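Local coordinates for protein N-acetyltransferase (Staphylococcus aureus subsp. aureus, PDB 4M85) that probably transfers an acetyl group from acetyl-coenzyme A to an amine, as enzymes of the GNAT fold commonly do, at residues L19-W24 with E30-L35; S137-N142 with V165-D170; S148-I153 with G171-Y176. All coordinates share one frame; numbering follows the deposited sequence.

How the interactions relate
The three contacts follow the GNAT chain from its N-terminal helices to its C-terminal strands. Interaction 1 joins helices 13-26 and 30-34 and closes before the other two open. Its centre lies about 27 Å from that of interaction 2, on the opposite side of the chain's centre, and about 18 Å from that of interaction 3. Interactions 2 and 3 alternate along the chain and share strand 168-175; they touch where F167 CZ packs 3.6 Å from L149 CD2. Helix 130-140 leads into strand 147-152, so together these two contacts tie that helix and strand to the C-terminal border of the sheet, while interaction 1 shapes a separate helical corner.

Interaction 1. Residues L19-W24 with E30-L35; sequences LVYMVW and ELVKHL
V32 turns its two methyl groups to two different aromatic side chains of helix 13-26. CG2 lies 3.7 Å from W24 CB and near the plane of the indole, at its edge. CG1 meets the phenol end of Y21 obliquely, 3.8 Å from the hydroxyl OH. With CG1 anti to the backbone N (chi1 175°), V32 aims that methyl at Y21 and leaves CG2, beside the backbone N, facing W24. L31 CD1 adds a looser touch, 4.5 Å from W24 CZ3.

A single water completes the inner shell. Sitting in the plane of the Y21 ring, it accepts from Y21 OH at 2.5 Å. It then donates to V32 O and to L35 O, the latter at 2.6 Å, and so ties the phenol to the last turn of helix 30-34 and the residue just beyond it.

Further out, V20 CG1 lies over one face of the W24 indole, toward its rim, while I44 of helix 37-49 and P103 add to its surroundings. Y21 also leans on K37, V40 and L41 of helix 37-49. The axes of 19-24 and 30-34 come within 10.4 Å and are nearly perpendicular (99°).

Chemically, the two helices adhere through apolar surface, and the bridging water gives a buried phenol hydroxyl and two backbone carbonyls a shared polar partner, which should fix the reach of the tyrosine.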
ATOM      1  N   LEU A  19       6.147   6.964  -2.395  1.00 18.64           N
ATOM      2  CA  LEU A  19       6.260   5.584  -1.915  1.00 18.49           C
ATOM      3  C   LEU A  19       5.443   4.614  -2.773  1.00 19.23           C
ATOM      4  O   LEU A  19       5.962   3.582  -3.200  1.00 17.89           O
ATOM      5  CB  LEU A  19       5.831   5.489  -0.444  1.00 18.01           C
ATOM      6  CG  LEU A  19       6.830   5.983   0.614  1.00 18.96           C
ATOM      7  CD1 LEU A  19       6.163   6.211   1.970  1.00 19.18           C
ATOM      8  CD2 LEU A  19       8.025   5.028   0.774  1.00 19.12           C
ATOM      9  N   VAL A  20       4.168   4.953  -3.015  1.00 18.91           N
ATOM     10  CA  VAL A  20       3.271   4.119  -3.825  1.00 18.57           C
ATOM     11  C   VAL A  20       3.813   4.060  -5.251  1.00 18.54           C
ATOM     12  O   VAL A  20       3.871   3.011  -5.846  1.00 17.08           O
ATOM     13  CB  VAL A  20       1.809   4.674  -3.822  1.00 19.02           C
ATOM     14  CG1 VAL A  20       0.924   3.968  -4.858  1.00 19.24           C
ATOM     15  CG2 VAL A  20       1.195   4.547  -2.431  1.00 18.70           C
ATOM     16  N   TYR A  21       4.222   5.196  -5.788  1.00 21.23           N
ATOM     17  CA  TYR A  21       4.802   5.225  -7.122  1.00 23.04           C
ATOM     18  C   TYR A  21       5.950   4.211  -7.252  1.00 25.07           C
ATOM     19  O   TYR A  21       6.043   3.474  -8.243  1.00 25.27           O
ATOM     20  CB  TYR A  21       5.305   6.634  -7.475  1.00 23.99           C
ATOM     21  CG  TYR A  21       5.793   6.707  -8.887  1.00 24.15           C
ATOM     22  CD1 TYR A  21       7.151   6.563  -9.206  1.00 24.92           C
ATOM     23  CD2 TYR A  21       4.889   6.884  -9.918  1.00 24.23           C
ATOM     24  CE1 TYR A  21       7.580   6.593 -10.533  1.00 25.65           C
ATOM     25  CE2 TYR A  21       5.299   6.910 -11.236  1.00 24.65           C
ATOM     26  CZ  TYR A  21       6.636   6.767 -11.545  1.00 26.17           C
ATOM     27  OH  TYR A  21       6.978   6.813 -12.885  1.00 26.70           O
ATOM     28  N   MET A  22       6.842   4.191  -6.265  1.00 28.18           N
ATOM     29  CA  MET A  22       7.992   3.265  -6.299  1.00 30.14           C
ATOM     30  C   MET A  22       7.529   1.819  -6.325  1.00 28.18           C
ATOM     31  O   MET A  22       8.063   0.993  -7.068  1.00 28.44           O
ATOM     32  CB  MET A  22       8.916   3.489  -5.102  1.00 34.00           C
ATOM     33  CG  MET A  22       9.992   4.541  -5.337  1.00 37.95           C
ATOM     34  SD  MET A  22      10.609   5.194  -3.784  1.00 48.60           S
ATOM     35  CE  MET A  22      10.711   3.717  -2.736  1.00 46.63           C
ATOM     36  N   VAL A  23       6.520   1.505  -5.527  1.00 27.25           N
ATOM     37  CA  VAL A  23       5.999   0.155  -5.508  1.00 26.30           C
ATOM     38  C   VAL A  23       5.405  -0.197  -6.875  1.00 26.71           C
ATOM     39  O   VAL A  23       5.659  -1.286  -7.402  1.00 26.57           O
ATOM     40  CB  VAL A  23       4.954  -0.042  -4.392  1.00 27.44           C
ATOM     41  CG1 VAL A  23       4.285  -1.406  -4.515  1.00 27.14           C
ATOM     42  CG2 VAL A  23       5.618   0.077  -3.028  1.00 28.02           C
ATOM     43  N   TRP A  24       4.608   0.704  -7.441  1.00 24.44           N
ATOM     44  CA  TRP A  24       3.955   0.430  -8.728  1.00 25.69           C
ATOM     45  C   TRP A  24       4.976   0.305  -9.861  1.00 28.46           C
ATOM     46  O   TRP A  24       4.744  -0.413 -10.828  1.00 27.15           O
ATOM     47  CB  TRP A  24       2.930   1.520  -9.082  1.00 24.05           C
ATOM     48  CG  TRP A  24       1.678   1.535  -8.231  1.00 22.99           C
ATOM     49  CD1 TRP A  24       1.411   0.772  -7.114  1.00 22.21           C
ATOM     50  CD2 TRP A  24       0.533   2.380  -8.422  1.00 21.82           C
ATOM     51  NE1 TRP A  24       0.162   1.084  -6.617  1.00 22.26           N
ATOM     52  CE2 TRP A  24      -0.394   2.068  -7.398  1.00 21.82           C
ATOM     53  CE3 TRP A  24       0.194   3.365  -9.370  1.00 22.45           C
ATOM     54  CZ2 TRP A  24      -1.629   2.709  -7.289  1.00 20.99           C
ATOM     55  CZ3 TRP A  24      -1.043   3.980  -9.273  1.00 21.17           C
ATOM     56  CH2 TRP A  24      -1.933   3.654  -8.231  1.00 20.75           C
ATOM     57  N   GLU A  30       1.604  -1.125 -16.324  1.00 47.87           N
ATOM     58  CA  GLU A  30       1.665  -0.578 -17.679  1.00 49.67           C
ATOM     59  C   GLU A  30       1.553   0.944 -17.643  1.00 44.90           C
ATOM     60  O   GLU A  30       2.367   1.622 -18.246  1.00 44.09           O
ATOM     61  CB  GLU A  30       0.551  -1.150 -18.581  1.00 52.32           C
ATOM     62  CG  GLU A  30       0.501  -2.672 -18.704  1.00 55.86           C
ATOM     63  CD  GLU A  30       1.730  -3.275 -19.367  1.00 59.47           C
ATOM     64  OE1 GLU A  30       2.487  -2.538 -20.044  1.00 59.68           O
ATOM     65  OE2 GLU A  30       1.935  -4.501 -19.205  1.00 61.95           O
ATOM     66  N   LEU A  31       0.571   1.465 -16.909  1.00 42.76           N
ATOM     67  CA  LEU A  31       0.355   2.916 -16.814  1.00 42.31           C
ATOM     68  C   LEU A  31       1.576   3.670 -16.265  1.00 40.99           C
ATOM     69  O   LEU A  31       1.815   4.804 -16.634  1.00 40.77           O
ATOM     70  CB  LEU A  31      -0.873   3.222 -15.951  1.00 44.77           C
ATOM     71  CG  LEU A  31      -0.678   3.108 -14.429  1.00 44.72           C
ATOM     72  CD1 LEU A  31      -0.852   4.446 -13.734  1.00 42.67           C
ATOM     73  CD2 LEU A  31      -1.654   2.095 -13.871  1.00 47.11           C
ATOM     74  N   VAL A  32       2.329   3.036 -15.373  1.00 40.15           N
ATOM     75  CA  VAL A  32       3.553   3.616 -14.845  1.00 39.61           C
ATOM     76  C   VAL A  32       4.624   3.534 -15.933  1.00 42.49           C
ATOM     77  O   VAL A  32       5.321   4.496 -16.179  1.00 38.86           O
ATOM     78  CB  VAL A  32       4.000   2.905 -13.555  1.00 36.53           C
ATOM     79  CG1 VAL A  32       5.340   3.426 -13.064  1.00 37.48           C
ATOM     80  CG2 VAL A  32       2.947   3.102 -12.473  1.00 36.36           C
ATOM     81  N   LYS A  33       4.725   2.392 -16.603  1.00 45.74           N
ATOM     82  CA  LYS A  33       5.704   2.237 -17.682  1.00 50.21           C
ATOM     83  C   LYS A  33       5.535   3.228 -18.822  1.00 48.86           C
ATOM     84  O   LYS A  33       6.531   3.696 -19.355  1.00 53.99           O
ATOM     85  CB  LYS A  33       5.695   0.804 -18.231  1.00 54.23           C
ATOM     86  CG  LYS A  33       6.842  -0.069 -17.742  1.00 59.01           C
ATOM     87  CD  LYS A  33       7.113   0.064 -16.245  1.00 62.88           C
ATOM     88  CE  LYS A  33       8.292  -0.795 -15.820  1.00 63.40           C
ATOM     89  NZ  LYS A  33       8.829  -0.350 -14.507  1.00 62.93           N
ATOM     90  N   HIS A  34       4.295   3.575 -19.165  1.00 47.96           N
ATOM     91  CA  HIS A  34       4.027   4.369 -20.363  1.00 48.50           C
ATOM     92  C   HIS A  34       3.524   5.777 -20.125  1.00 45.79           C
ATOM     93  O   HIS A  34       3.332   6.512 -21.084  1.00 47.63           O
ATOM     94  CB  HIS A  34       3.055   3.619 -21.273  1.00 51.65           C
ATOM     95  CG  HIS A  34       3.638   2.368 -21.837  1.00 55.35           C
ATOM     96  ND1 HIS A  34       3.342   1.121 -21.335  1.00 56.56           N
ATOM     97  CD2 HIS A  34       4.550   2.174 -22.818  1.00 58.23           C
ATOM     98  CE1 HIS A  34       4.026   0.210 -22.000  1.00 57.65           C
ATOM     99  NE2 HIS A  34       4.766   0.822 -22.907  1.00 58.41           N
ATOM    100  N   LEU A  35       3.320   6.173 -18.871  1.00 42.46           N
ATOM    101  CA  LEU A  35       2.846   7.533 -18.596  1.00 40.00           C
ATOM    102  C   LEU A  35       3.872   8.349 -17.829  1.00 34.53           C
ATOM    103  O   LEU A  35       4.711   7.786 -17.123  1.00 32.65           O
ATOM    104  CB  LEU A  35       1.531   7.523 -17.825  1.00 42.91           C
ATOM    105  CG  LEU A  35       0.349   6.891 -18.552  1.00 44.44           C
ATOM    106  CD1 LEU A  35      -0.770   6.636 -17.563  1.00 46.04           C
ATOM    107  CD2 LEU A  35      -0.115   7.787 -19.691  1.00 45.79           C
TER
HETATM  108  O   HOH W   1       5.500   6.667 -14.921  1.00 21.97           O

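Interaction 2. Residues S137-N142 with V165-D170; sequences SLLESN and VGFISD
L139 points from helix 130-140 toward V165 and F167 and carries the whole contact with its two methyl groups. CD1 does most of the touching: it lies 4.0 Å from V165 CG2 and 4.1 Å from F167 CE1, seated over the notch where those two atoms meet. CD2 continues along the same ring, 4.2 Å from F167 CZ. The leucine and the valine meet at about a right angle, while leucine and phenylalanine pass each other obliquely. A chi2 of 171° sets CD1 anti to CA and gives this methyl its reach. On the other side V165 offers the methyl that sits between its own backbone N and carbonyl carbon.

V165 is placed by the end of helix 156-164, and the turn at G166 lets F167 follow it to the same leucine. There the helix ends in a Schellman motif, and the positive phi of 112° calls for glycine. The chain then bends into strand 168-175, and the aromatic end of F167 reaches back to L139. In the chain after L139, S141 OG donates to L138 O at 2.6 Å; that carbonyl also accepts from S141 N.

W147, at the start of strand 147-152, packs against L138, L139 and S141, and its NE1 bonds to N142 O. F167 rests on L149 and on L183 of strand 178-184, with V185 touching both it and L139. The contact thus connects the last turns of helix 130-140 to the link between helix 156-164 and strand 168-175.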
ATOM      1  N   SER A 137       2.354  -2.285  14.972  1.00 19.64           N
ATOM      2  CA  SER A 137       1.413  -1.340  15.518  1.00 20.96           C
ATOM      3  C   SER A 137       0.035  -1.440  14.824  1.00 20.38           C
ATOM      4  O   SER A 137      -0.988  -1.280  15.481  1.00 18.85           O
ATOM      5  CB  SER A 137       1.990   0.072  15.441  1.00 22.74           C
ATOM      6  OG  SER A 137       0.961   1.005  15.477  1.00 27.01           O
ATOM      7  N   LEU A 138       0.015  -1.712  13.514  1.00 19.36           N
ATOM      8  CA  LEU A 138      -1.233  -1.889  12.788  1.00 18.52           C
ATOM      9  C   LEU A 138      -1.964  -3.152  13.250  1.00 19.01           C
ATOM     10  O   LEU A 138      -3.193  -3.137  13.399  1.00 17.59           O
ATOM     11  CB  LEU A 138      -0.985  -1.973  11.275  1.00 18.22           C
ATOM     12  CG  LEU A 138      -2.209  -2.205  10.379  1.00 18.59           C
ATOM     13  CD1 LEU A 138      -3.179  -1.046  10.524  1.00 17.91           C
ATOM     14  CD2 LEU A 138      -1.805  -2.371   8.918  1.00 18.37           C
ATOM     15  N   LEU A 139      -1.224  -4.253  13.437  1.00 18.71           N
ATOM     16  CA  LEU A 139      -1.849  -5.512  13.876  1.00 19.38           C
ATOM     17  C   LEU A 139      -2.437  -5.339  15.275  1.00 20.12           C
ATOM     18  O   LEU A 139      -3.513  -5.824  15.546  1.00 21.03           O
ATOM     19  CB  LEU A 139      -0.865  -6.691  13.840  1.00 19.54           C
ATOM     20  CG  LEU A 139      -0.350  -7.095  12.439  1.00 20.16           C
ATOM     21  CD1 LEU A 139       0.777  -8.104  12.576  1.00 20.11           C
ATOM     22  CD2 LEU A 139      -1.438  -7.645  11.524  1.00 21.27           C
ATOM     23  N   GLU A 140      -1.753  -4.623  16.158  1.00 21.64           N
ATOM     24  CA  GLU A 140      -2.301  -4.348  17.494  1.00 22.83           C
ATOM     25  C   GLU A 140      -3.581  -3.459  17.495  1.00 22.67           C
ATOM     26  O   GLU A 140      -4.357  -3.508  18.460  1.00 22.98           O
ATOM     27  CB  GLU A 140      -1.210  -3.733  18.395  1.00 26.04           C
ATOM     28  CG  GLU A 140      -1.521  -3.729  19.897  1.00 29.59           C
ATOM     29  CD  GLU A 140      -2.367  -2.537  20.394  1.00 32.34           C
ATOM     30  OE1 GLU A 140      -2.353  -1.448  19.779  1.00 34.44           O
ATOM     31  OE2 GLU A 140      -3.018  -2.668  21.455  1.00 34.59           O
ATOM     32  N   SER A 141      -3.803  -2.662  16.446  1.00 20.38           N
ATOM     33  CA  SER A 141      -4.984  -1.771  16.372  1.00 20.77           C
ATOM     34  C   SER A 141      -6.353  -2.500  16.347  1.00 22.00           C
ATOM     35  O   SER A 141      -7.393  -1.886  16.643  1.00 20.77           O
ATOM     36  CB  SER A 141      -4.904  -0.814  15.156  1.00 19.64           C
ATOM     37  OG  SER A 141      -5.193  -1.511  13.948  1.00 20.57           O
ATOM     38  N   ASN A 142      -6.349  -3.776  15.972  1.00 22.93           N
ATOM     39  CA  ASN A 142      -7.566  -4.605  15.927  1.00 23.10           C
ATOM     40  C   ASN A 142      -7.205  -6.083  15.959  1.00 23.23           C
ATOM     41  O   ASN A 142      -6.762  -6.650  14.953  1.00 21.18           O
ATOM     42  CB  ASN A 142      -8.378  -4.327  14.660  1.00 25.12           C
ATOM     43  CG  ASN A 142      -9.807  -4.849  14.740  1.00 27.07           C
ATOM     44  OD1 ASN A 142     -10.143  -5.689  15.583  1.00 27.76           O
ATOM     45  ND2 ASN A 142     -10.658  -4.343  13.855  1.00 27.55           N
ATOM     46  N   VAL A 165       6.295 -12.216  13.009  1.00 27.97           N
ATOM     47  CA  VAL A 165       5.179 -11.587  13.733  1.00 28.77           C
ATOM     48  C   VAL A 165       3.920 -12.437  13.692  1.00 26.54           C
ATOM     49  O   VAL A 165       2.889 -12.021  14.194  1.00 28.80           O
ATOM     50  CB  VAL A 165       4.842 -10.150  13.256  1.00 29.85           C
ATOM     51  CG1 VAL A 165       6.092  -9.290  13.243  1.00 30.96           C
ATOM     52  CG2 VAL A 165       4.184 -10.154  11.890  1.00 29.93           C
ATOM     53  N   GLY A 166       3.982 -13.613  13.084  1.00 26.72           N
ATOM     54  CA  GLY A 166       2.901 -14.605  13.243  1.00 25.30           C
ATOM     55  C   GLY A 166       2.036 -14.924  12.041  1.00 25.44           C
ATOM     56  O   GLY A 166       1.031 -15.642  12.174  1.00 26.50           O
ATOM     57  N   PHE A 167       2.390 -14.413  10.864  1.00 25.10           N
ATOM     58  CA  PHE A 167       1.634 -14.755   9.634  1.00 24.41           C
ATOM     59  C   PHE A 167       1.850 -16.220   9.263  1.00 26.27           C
ATOM     60  O   PHE A 167       2.912 -16.774   9.519  1.00 26.54           O
ATOM     61  CB  PHE A 167       2.055 -13.865   8.447  1.00 23.75           C
ATOM     62  CG  PHE A 167       1.514 -12.445   8.505  1.00 20.42           C
ATOM     63  CD1 PHE A 167       2.258 -11.434   9.077  1.00 20.76           C
ATOM     64  CD2 PHE A 167       0.289 -12.127   7.964  1.00 20.56           C
ATOM     65  CE1 PHE A 167       1.794 -10.137   9.114  1.00 19.61           C
ATOM     66  CE2 PHE A 167      -0.202 -10.819   7.994  1.00 20.53           C
ATOM     67  CZ  PHE A 167       0.561  -9.814   8.571  1.00 19.79           C
ATOM     68  N   ILE A 168       0.854 -16.836   8.627  1.00 27.25           N
ATOM     69  CA  ILE A 168       0.982 -18.190   8.135  1.00 29.07           C
ATOM     70  C   ILE A 168       0.568 -18.257   6.660  1.00 27.67           C
ATOM     71  O   ILE A 168      -0.167 -17.397   6.155  1.00 25.83           O
ATOM     72  CB  ILE A 168       0.173 -19.210   8.978  1.00 31.45           C
ATOM     73  CG1 ILE A 168      -1.326 -19.050   8.766  1.00 33.83           C
ATOM     74  CG2 ILE A 168       0.518 -19.103  10.467  1.00 30.26           C
ATOM     75  CD1 ILE A 168      -2.057 -20.373   8.789  1.00 35.47           C
ATOM     76  N   SER A 169       1.060 -19.279   5.978  1.00 25.10           N
ATOM     77  CA  SER A 169       0.843 -19.410   4.554  1.00 24.76           C
ATOM     78  C   SER A 169      -0.616 -19.754   4.286  1.00 24.32           C
ATOM     79  O   SER A 169      -1.239 -20.533   5.017  1.00 22.62           O
ATOM     80  CB  SER A 169       1.770 -20.473   3.970  1.00 25.33           C
ATOM     81  OG  SER A 169       3.113 -20.192   4.315  1.00 26.79           O
ATOM     82  N   ASP A 170      -1.165 -19.123   3.260  1.00 24.11           N
ATOM     83  CA  ASP A 170      -2.521 -19.412   2.817  1.00 24.71           C
ATOM     84  C   ASP A 170      -2.567 -19.325   1.312  1.00 23.40           C
ATOM     85  O   ASP A 170      -3.395 -18.607   0.749  1.00 25.02           O
ATOM     86  CB  ASP A 170      -3.523 -18.451   3.466  1.00 25.64           C
ATOM     87  CG  ASP A 170      -4.947 -18.725   3.043  1.00 27.46           C
ATOM     88  OD1 ASP A 170      -5.256 -19.909   2.793  1.00 31.03           O
ATOM     89  OD2 ASP A 170      -5.751 -17.766   2.919  1.00 27.55           O
TER

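Interaction 3. Residues S148-I153 with G171-Y176; sequences SLNCDI and GQIELY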
ATOM      1  N   SER A 148      -4.466  -9.893   6.298  1.00 19.07           N
ATOM      2  CA  SER A 148      -3.767 -10.583   5.221  1.00 18.73           C
ATOM      3  C   SER A 148      -2.785  -9.684   4.470  1.00 19.19           C
ATOM      4  O   SER A 148      -2.874  -8.462   4.523  1.00 19.07           O
ATOM      5  CB  SER A 148      -4.768 -11.195   4.235  1.00 18.19           C
ATOM      6  OG  SER A 148      -5.406 -10.215   3.454  1.00 18.49           O
ATOM      7  N   LEU A 149      -1.841 -10.319   3.777  1.00 19.71           N
ATOM      8  CA  LEU A 149      -0.931  -9.623   2.892  1.00 19.30           C
ATOM      9  C   LEU A 149      -0.370 -10.558   1.847  1.00 19.25           C
ATOM     10  O   LEU A 149      -0.498 -11.785   1.957  1.00 18.14           O
ATOM     11  CB  LEU A 149       0.182  -8.904   3.652  1.00 19.54           C
ATOM     12  CG  LEU A 149       1.209  -9.661   4.468  1.00 20.80           C
ATOM     13  CD1 LEU A 149       2.211 -10.389   3.572  1.00 21.23           C
ATOM     14  CD2 LEU A 149       1.937  -8.695   5.406  1.00 21.62           C
ATOM     15  N   ASN A 150       0.229  -9.958   0.831  1.00 18.31           N
ATOM     16  CA  ASN A 150       0.819 -10.680  -0.280  1.00 18.74           C
ATOM     17  C   ASN A 150       2.308 -10.386  -0.423  1.00 18.82           C
ATOM     18  O   ASN A 150       2.702  -9.269  -0.695  1.00 18.89           O
ATOM     19  CB  ASN A 150       0.074 -10.301  -1.550  1.00 19.35           C
ATOM     20  CG  ASN A 150      -1.306 -10.920  -1.619  1.00 18.47           C
ATOM     21  OD1 ASN A 150      -1.489 -12.092  -1.288  1.00 19.87           O
ATOM     22  ND2 ASN A 150      -2.284 -10.145  -2.078  1.00 19.24           N
ATOM     23  N   CYS A 151       3.137 -11.402  -0.235  1.00 19.35           N
ATOM     24  CA  CYS A 151       4.599 -11.230  -0.174  1.00 18.85           C
ATOM     25  C   CYS A 151       5.236 -11.806  -1.425  1.00 18.82           C
ATOM     26  O   CYS A 151       5.129 -13.000  -1.685  1.00 18.31           O
ATOM     27  CB  CYS A 151       5.149 -11.973   1.047  1.00 19.13           C
ATOM     28  SG  CYS A 151       6.934 -11.816   1.336  1.00 19.61           S
ATOM     29  N   ASP A 152       5.933 -10.971  -2.170  1.00 18.90           N
ATOM     30  CA  ASP A 152       6.751 -11.430  -3.303  1.00 20.80           C
ATOM     31  C   ASP A 152       7.539 -12.701  -2.924  1.00 20.86           C
ATOM     32  O   ASP A 152       8.309 -12.703  -1.976  1.00 18.02           O
ATOM     33  CB  ASP A 152       7.709 -10.311  -3.737  1.00 23.05           C
ATOM     34  CG  ASP A 152       8.725 -10.762  -4.836  1.00 26.67           C
ATOM     35  OD1 ASP A 152       8.483 -11.760  -5.557  1.00 25.21           O
ATOM     36  OD2 ASP A 152       9.778 -10.103  -4.949  1.00 31.42           O
ATOM     37  N   ILE A 153       7.347 -13.775  -3.694  1.00 23.04           N
ATOM     38  CA  ILE A 153       8.000 -15.048  -3.417  1.00 23.78           C
ATOM     39  C   ILE A 153       9.528 -14.960  -3.493  1.00 27.25           C
ATOM     40  O   ILE A 153      10.224 -15.832  -2.973  1.00 29.27           O
ATOM     41  CB  ILE A 153       7.486 -16.199  -4.322  1.00 24.07           C
ATOM     42  CG1 ILE A 153       7.905 -16.006  -5.782  1.00 24.35           C
ATOM     43  CG2 ILE A 153       5.968 -16.341  -4.217  1.00 22.37           C
ATOM     44  CD1 ILE A 153       7.882 -17.314  -6.531  1.00 24.57           C
ATOM     45  N   GLY A 171      -1.651 -20.043   0.665  1.00 22.51           N
ATOM     46  CA  GLY A 171      -1.644 -20.203  -0.789  1.00 21.74           C
ATOM     47  C   GLY A 171      -0.802 -19.141  -1.476  1.00 23.12           C
ATOM     48  O   GLY A 171      -0.269 -18.242  -0.822  1.00 23.16           O
ATOM     49  N   GLN A 172      -0.662 -19.286  -2.785  1.00 23.15           N
ATOM     50  CA  GLN A 172       0.053 -18.365  -3.639  1.00 26.43           C
ATOM     51  C   GLN A 172      -0.922 -17.687  -4.614  1.00 27.48           C
ATOM     52  O   GLN A 172      -1.967 -18.255  -4.967  1.00 29.81           O
ATOM     53  CB  GLN A 172       1.158 -19.100  -4.389  1.00 27.27           C
ATOM     54  CG  GLN A 172       2.445 -19.279  -3.586  1.00 28.62           C
ATOM     55  CD  GLN A 172       2.264 -19.971  -2.227  1.00 31.54           C
ATOM     56  OE1 GLN A 172       2.602 -19.413  -1.174  1.00 30.54           O
ATOM     57  NE2 GLN A 172       1.753 -21.194  -2.249  1.00 31.20           N
ATOM     58  N   ILE A 173      -0.597 -16.463  -5.010  1.00 26.59           N
ATOM     59  CA  ILE A 173      -1.427 -15.703  -5.948  1.00 27.46           C
ATOM     60  C   ILE A 173      -0.549 -15.012  -6.976  1.00 26.55           C
ATOM     61  O   ILE A 173       0.539 -14.508  -6.646  1.00 24.29           O
ATOM     62  CB  ILE A 173      -2.339 -14.683  -5.219  1.00 28.43           C
ATOM     63  CG1 ILE A 173      -3.276 -13.983  -6.218  1.00 30.28           C
ATOM     64  CG2 ILE A 173      -1.522 -13.662  -4.435  1.00 28.55           C
ATOM     65  CD1 ILE A 173      -4.372 -13.158  -5.571  1.00 30.21           C
ATOM     66  N   GLU A 174      -1.001 -15.032  -8.229  1.00 24.84           N
ATOM     67  CA  GLU A 174      -0.306 -14.329  -9.300  1.00 25.53           C
ATOM     68  C   GLU A 174      -0.979 -12.993  -9.501  1.00 23.45           C
ATOM     69  O   GLU A 174      -2.196 -12.928  -9.623  1.00 23.04           O
ATOM     70  CB  GLU A 174      -0.340 -15.100 -10.627  1.00 27.10           C
ATOM     71  CG  GLU A 174       0.548 -14.473 -11.671  1.00 29.77           C
ATOM     72  CD  GLU A 174       0.515 -15.159 -13.028  1.00 32.55           C
ATOM     73  OE1 GLU A 174      -0.346 -16.039 -13.264  1.00 31.69           O
ATOM     74  OE2 GLU A 174       1.351 -14.764 -13.870  1.00 33.70           O
ATOM     75  N   LEU A 175      -0.171 -11.949  -9.568  1.00 23.09           N
ATOM     76  CA  LEU A 175      -0.640 -10.589  -9.746  1.00 24.04           C
ATOM     77  C   LEU A 175       0.295  -9.896 -10.697  1.00 24.61           C
ATOM     78  O   LEU A 175       1.488  -9.783 -10.414  1.00 25.46           O
ATOM     79  CB  LEU A 175      -0.632  -9.846  -8.397  1.00 23.47           C
ATOM     80  CG  LEU A 175      -1.596 -10.352  -7.328  1.00 23.07           C
ATOM     81  CD1 LEU A 175      -1.442  -9.516  -6.059  1.00 23.73           C
ATOM     82  CD2 LEU A 175      -3.019 -10.263  -7.816  1.00 24.36           C
ATOM     83  N   TYR A 176      -0.253  -9.435 -11.825  1.00 26.19           N
ATOM     84  CA  TYR A 176       0.509  -8.737 -12.856  1.00 27.26           C
ATOM     85  C   TYR A 176       1.826  -9.445 -13.191  1.00 27.42           C
ATOM     86  O   TYR A 176       2.885  -8.849 -13.155  1.00 29.61           O
ATOM     87  CB  TYR A 176       0.709  -7.277 -12.426  1.00 27.32           C
ATOM     88  CG  TYR A 176      -0.599  -6.681 -11.922  1.00 25.08           C
ATOM     89  CD1 TYR A 176      -1.572  -6.253 -12.815  1.00 24.73           C
ATOM     90  CD2 TYR A 176      -0.877  -6.603 -10.569  1.00 24.73           C
ATOM     91  CE1 TYR A 176      -2.770  -5.725 -12.381  1.00 23.36           C
ATOM     92  CE2 TYR A 176      -2.079  -6.090 -10.115  1.00 23.95           C
ATOM     93  CZ  TYR A 176      -3.018  -5.649 -11.024  1.00 24.04           C
ATOM     94  OH  TYR A 176      -4.212  -5.148 -10.598  1.00 23.54           O
TER
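N150 and I173 face each other from strands 147-152 and 168-175, which have the same sense in the sheet but are turned well away from each other here, with strand 178-184 between them and antiparallel to both; the CA atoms of N150 and I173 are only 7.9 Å apart, close for next-but-one strands and consistent with a sheet that twists and curls toward this face. The N150 carboxamide spans the gap. Its OD1 lies 3.5 Å from I173 CG2, the methyl branch wedged between the backbone N and carbonyl carbon of its own residue. The other end of the amide turns to a second residue, with ND2 4.1 Å from L175 CD1. Both pairs of side chains meet at about a right angle, and both contacts are plain van der Waals touches between a polar group and a methyl.

The polar needs of the amide are met elsewhere. H182 ND1, from the intervening strand, bonds to OD1, while ND2 is bonded to Y115 OH and E108 O. Three bonds, one to OD1 and two to ND2, should fix the flip of the carboxamide and leave it little freedom to rotate. I173 and L175 then lie against a group that is already held, and L175 also packs on V106 and Y180.

L149 and C151 turn to the other face of the sheet and pack on helix 156-164. The chain goes from strand 147-152 through that helix to strand 168-175, and strand 178-184 inserts between the two: the strand order characteristic of the C-terminal half of the GNAT fold.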